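Local coordinates for uncharacterized protein (Bacteroides ovatus, PDB 4IRT) that is of unknown function but is a putative neuraminidase, folded as a beta-propeller and belonging to a BNR repeat-containing family, at residues 29-40 / 74-84. Residues are numbered along the deposited sequence; the frame is centred on the assembly and turned at random.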
loop_
_atom_site.group_PDB
_atom_site.type_symbol
_atom_site.label_atom_id
_atom_site.label_comp_id
_atom_site.label_asym_id
_atom_site.label_seq_id
_atom_site.Cartn_x
_atom_site.Cartn_y
_atom_site.Cartn_z
ATOM N N VAL A 29 -10.958 -2.668 -4.833
ATOM C CA VAL A 29 -10.645 -2.225 -6.165
ATOM C C VAL A 29 -11.857 -2.251 -7.062
ATOM O O VAL A 29 -12.593 -3.240 -7.100
ATOM C CB VAL A 29 -9.480 -3.021 -6.774
ATOM C CG1 VAL A 29 -9.818 -4.495 -6.913
ATOM C CG2 VAL A 29 -9.133 -2.461 -8.142
ATOM N N THR A 30 -12.053 -1.145 -7.764
ATOM C CA THR A 30 -13.136 -0.990 -8.748
ATOM C C THR A 30 -12.682 -1.349 -10.169
ATOM O O THR A 30 -11.624 -0.942 -10.614
ATOM C CB THR A 30 -13.678 0.465 -8.730
ATOM O OG1 THR A 30 -14.424 0.674 -7.508
ATOM C CG2 THR A 30 -14.603 0.752 -9.930
ATOM N N HIS A 31 -13.536 -2.069 -10.891
ATOM C CA HIS A 31 -13.359 -2.263 -12.332
ATOM C C HIS A 31 -14.714 -1.931 -12.941
ATOM O O HIS A 31 -15.722 -2.553 -12.604
ATOM C CB HIS A 31 -12.927 -3.695 -12.617
ATOM C CG HIS A 31 -12.623 -3.966 -14.051
ATOM N ND1 HIS A 31 -11.453 -3.568 -14.657
ATOM C CD2 HIS A 31 -13.351 -4.596 -15.008
ATOM C CE1 HIS A 31 -11.473 -3.924 -15.923
ATOM N NE2 HIS A 31 -12.606 -4.560 -16.156
ATOM N N GLY A 32 -14.753 -0.892 -13.758
ATOM C CA GLY A 32 -16.034 -0.445 -14.333
ATOM C C GLY A 32 -16.935 0.100 -13.224
ATOM O O GLY A 32 -16.523 0.977 -12.450
ATOM N N ASP A 33 -18.160 -0.397 -13.145
ATOM C CA ASP A 33 -19.041 -0.005 -12.053
ATOM C C ASP A 33 -19.173 -1.060 -10.947
ATOM O O ASP A 33 -20.120 -1.017 -10.173
ATOM C CB ASP A 33 -20.412 0.456 -12.584
ATOM C CG ASP A 33 -21.306 -0.683 -13.043
ATOM O OD1 ASP A 33 -20.852 -1.843 -13.199
ATOM O OD2 ASP A 33 -22.513 -0.404 -13.233
ATOM N N GLU A 34 -18.220 -1.991 -10.876
ATOM C CA GLU A 34 -18.228 -3.039 -9.842
ATOM C C GLU A 34 -17.044 -2.837 -8.936
ATOM O O GLU A 34 -15.968 -2.494 -9.396
ATOM C CB GLU A 34 -18.150 -4.411 -10.477
ATOM C CG GLU A 34 -19.437 -4.683 -11.223
ATOM C CD GLU A 34 -19.485 -5.978 -12.001
ATOM O OE1 GLU A 34 -18.445 -6.577 -12.321
ATOM O OE2 GLU A 34 -20.618 -6.376 -12.321
ATOM N N GLN A 35 -17.243 -3.054 -7.652
ATOM C CA GLN A 35 -16.149 -2.963 -6.701
ATOM C C GLN A 35 -15.936 -4.320 -6.049
ATOM O O GLN A 35 -16.906 -5.003 -5.686
ATOM C CB GLN A 35 -16.499 -1.925 -5.645
ATOM C CG GLN A 35 -15.442 -1.670 -4.612
ATOM C CD GLN A 35 -15.896 -0.603 -3.655
ATOM O OE1 GLN A 35 -16.848 -0.795 -2.895
ATOM N NE2 GLN A 35 -15.242 0.525 -3.690
ATOM N N TYR A 36 -14.676 -4.674 -5.912
ATOM C CA TYR A 36 -14.234 -5.949 -5.405
ATOM C C TYR A 36 -13.487 -5.740 -4.116
ATOM O O TYR A 36 -12.792 -4.732 -3.947
ATOM C CB TYR A 36 -13.283 -6.620 -6.400
ATOM C CG TYR A 36 -13.934 -7.006 -7.697
ATOM C CD1 TYR A 36 -14.088 -6.077 -8.739
ATOM C CD2 TYR A 36 -14.396 -8.305 -7.895
ATOM C CE1 TYR A 36 -14.720 -6.430 -9.920
ATOM C CE2 TYR A 36 -14.990 -8.670 -9.082
ATOM C CZ TYR A 36 -15.143 -7.741 -10.088
ATOM O OH TYR A 36 -15.761 -8.127 -11.257
ATOM N N ILE A 37 -13.608 -6.717 -3.217
ATOM C CA ILE A 37 -12.977 -6.644 -1.914
ATOM C C ILE A 37 -12.452 -8.025 -1.563
ATOM O O ILE A 37 -12.916 -9.042 -2.110
ATOM C CB ILE A 37 -13.991 -6.143 -0.844
ATOM C CG1 ILE A 37 -13.271 -5.658 0.423
ATOM C CG2 ILE A 37 -15.040 -7.205 -0.539
ATOM C CD1 ILE A 37 -14.221 -4.961 1.382
ATOM N N SER A 38 -11.483 -8.079 -0.660
ATOM C CA SER A 38 -10.956 -9.357 -0.202
ATOM C C SER A 38 -10.550 -9.215 1.252
ATOM O O SER A 38 -10.089 -8.157 1.664
ATOM C CB SER A 38 -9.734 -9.814 -1.054
ATOM O OG SER A 38 -8.673 -8.874 -1.047
ATOM N N TYR A 39 -10.718 -10.301 1.990
ATOM C CA TYR A 39 -10.350 -10.359 3.394
ATOM C C TYR A 39 -10.333 -11.780 3.859
ATOM O O TYR A 39 -10.800 -12.690 3.139
ATOM C CB TYR A 39 -11.315 -9.569 4.253
ATOM C CG TYR A 39 -12.749 -9.988 4.158
ATOM C CD1 TYR A 39 -13.590 -9.426 3.204
ATOM C CD2 TYR A 39 -13.296 -10.894 5.077
ATOM C CE1 TYR A 39 -14.938 -9.771 3.139
ATOM C CE2 TYR A 39 -14.642 -11.240 5.016
ATOM C CZ TYR A 39 -15.435 -10.682 4.018
ATOM O OH TYR A 39 -16.765 -11.000 3.966
ATOM N N TYR A 40 -9.755 -11.990 5.053
ATOM C CA TYR A 40 -9.878 -13.267 5.729
ATOM C C TYR A 40 -11.051 -13.251 6.704
ATOM O O TYR A 40 -11.189 -12.312 7.503
ATOM C CB TYR A 40 -8.624 -13.570 6.511
ATOM C CG TYR A 40 -7.348 -13.782 5.721
ATOM C CD1 TYR A 40 -7.166 -14.922 4.960
ATOM C CD2 TYR A 40 -6.286 -12.877 5.816
ATOM C CE1 TYR A 40 -6.000 -15.118 4.243
ATOM C CE2 TYR A 40 -5.104 -13.062 5.114
ATOM C CZ TYR A 40 -4.949 -14.217 4.349
ATOM O OH TYR A 40 -3.782 -14.458 3.643
ATOM N N ASN A 74 0.901 -11.688 6.668
ATOM C CA ASN A 74 0.436 -12.644 5.668
ATOM C C ASN A 74 -0.816 -12.164 4.873
ATOM O O ASN A 74 -1.804 -12.894 4.679
ATOM C CB ASN A 74 0.181 -13.994 6.329
ATOM C CG ASN A 74 1.459 -14.712 6.727
ATOM O OD1 ASN A 74 2.372 -14.115 7.325
ATOM N ND2 ASN A 74 1.525 -16.002 6.421
ATOM N N ILE A 75 -0.725 -10.923 4.404
ATOM C CA ILE A 75 -1.859 -10.223 3.796
ATOM C C ILE A 75 -2.293 -10.756 2.434
ATOM O O ILE A 75 -1.570 -11.515 1.776
ATOM C CB ILE A 75 -1.551 -8.720 3.675
ATOM C CG1 ILE A 75 -0.339 -8.487 2.750
ATOM C CG2 ILE A 75 -1.299 -8.149 5.057
ATOM C CD1 ILE A 75 -0.724 -8.019 1.385
ATOM N N ILE A 76 -3.461 -10.306 2.024
ATOM C CA ILE A 76 -4.027 -10.543 0.705
ATOM C C ILE A 76 -3.915 -9.234 -0.097
ATOM O O ILE A 76 -4.390 -8.159 0.349
ATOM C CB ILE A 76 -5.532 -10.856 0.801
ATOM C CG1 ILE A 76 -5.819 -12.081 1.675
ATOM C CG2 ILE A 76 -6.146 -11.024 -0.600
ATOM C CD1 ILE A 76 -7.166 -11.985 2.383
ATOM N N SER A 77 -3.346 -9.326 -1.287
ATOM C CA SER A 77 -3.420 -8.256 -2.271
ATOM C C SER A 77 -4.123 -8.765 -3.530
ATOM O O SER A 77 -3.820 -9.868 -4.035
ATOM C CB SER A 77 -2.014 -7.775 -2.657
ATOM O OG SER A 77 -1.404 -6.962 -1.660
HETATM N N MSE A 78 -5.025 -7.939 -4.057
HETATM C CA MSE A 78 -5.790 -8.246 -5.264
HETATM C C MSE A 78 -5.751 -7.123 -6.277
HETATM O O MSE A 78 -5.374 -5.968 -5.967
HETATM C CB MSE A 78 -7.236 -8.561 -4.888
HETATM C CG MSE A 78 -8.095 -7.324 -4.799
HETATM SE SE MSE A 78 -9.853 -7.518 -3.960
HETATM C CE MSE A 78 -10.546 -8.929 -5.037
HETATM N N MSE A 79 -6.146 -7.451 -7.511
HETATM C CA MSE A 79 -6.227 -6.484 -8.608
HETATM C C MSE A 79 -7.022 -7.087 -9.731
HETATM O O MSE A 79 -7.118 -8.302 -9.836
HETATM C CB MSE A 79 -4.816 -6.149 -9.111
HETATM C CG MSE A 79 -4.715 -5.094 -10.211
HETATM SE SE MSE A 79 -5.583 -3.396 -9.793
HETATM C CE MSE A 79 -4.796 -3.011 -8.074
ATOM N N ILE A 80 -7.603 -6.243 -10.583
ATOM C CA ILE A 80 -8.380 -6.694 -11.733
ATOM C C ILE A 80 -7.619 -6.291 -12.990
ATOM O O ILE A 80 -7.138 -5.153 -13.101
ATOM C CB ILE A 80 -9.773 -6.052 -11.797
ATOM C CG1 ILE A 80 -10.472 -6.035 -10.418
ATOM C CG2 ILE A 80 -10.636 -6.761 -12.858
ATOM C CD1 ILE A 80 -10.904 -7.366 -9.887
ATOM N N ASP A 81 -7.480 -7.221 -13.922
ATOM C CA ASP A 81 -6.805 -6.934 -15.192
ATOM C C ASP A 81 -7.805 -6.373 -16.209
ATOM O O ASP A 81 -8.998 -6.246 -15.915
ATOM C CB ASP A 81 -6.001 -8.153 -15.711
ATOM C CG ASP A 81 -6.881 -9.323 -16.192
ATOM O OD1 ASP A 81 -8.063 -9.116 -16.517
ATOM O OD2 ASP A 81 -6.355 -10.472 -16.245
ATOM N N GLY A 82 -7.333 -6.087 -17.415
ATOM C CA GLY A 82 -8.148 -5.418 -18.425
ATOM C C GLY A 82 -9.324 -6.228 -18.936
ATOM O O GLY A 82 -10.212 -5.669 -19.565
ATOM N N GLU A 83 -9.290 -7.546 -18.750
ATOM C CA GLU A 83 -10.356 -8.436 -19.190
ATOM C C GLU A 83 -11.269 -8.756 -18.033
ATOM O O GLU A 83 -12.262 -9.445 -18.205
ATOM C CB GLU A 83 -9.779 -9.723 -19.783
ATOM C CG GLU A 83 -9.307 -9.568 -21.224
ATOM C CD GLU A 83 -8.443 -10.718 -21.712
ATOM O OE1 GLU A 83 -8.104 -11.647 -20.939
ATOM O OE2 GLU A 83 -8.056 -10.667 -22.887
ATOM N N GLY A 84 -10.984 -8.203 -16.866
ATOM C CA GLY A 84 -11.895 -8.329 -15.762
ATOM C C GLY A 84 -11.622 -9.521 -14.854
ATOM O O GLY A 84 -12.476 -9.860 -14.044
HETATM O O HOH W 1 -13.078 -5.845 -18.503
#
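Y40 lays its ring over I76, whose CD1 sits 3.5 Å from the ring centroid, just 7° off the normal. With CG anti to the carbonyl carbon (chi1 -65°), the Y40 ring reaches across to the other segment, and its OH donates to N74 O at 2.7 Å, nearly in line with that C=O. Cutting Y40 back to an alanine would probably leave N74 O without this donor and open a gap where the ring had covered I76 CD1. At the far end I80 serves two rings with two branches: CD1 lies over one face of Y36, 3.8 Å from its centroid, and CG2 over one face of H31. The H31 imidazole extends past I80, where a water joins H31 NE2 to G82 O. Between these ends the selenomethionine M78 places SE 3.4 Å from S38 OG, and the bend at chi3 brings CE against Y36 CB, while V29 CG1 packs on M78 CG. This is face-to-face packing of neighbouring beta-propeller sheets: strands 28-31 and 34-40 meet strand 76-80, with strand 45-52, next to 34-40 in the first sheet, adding L46 and L48, and strand 86-90, next to 76-80 in the second, adding I86, V88 and F90.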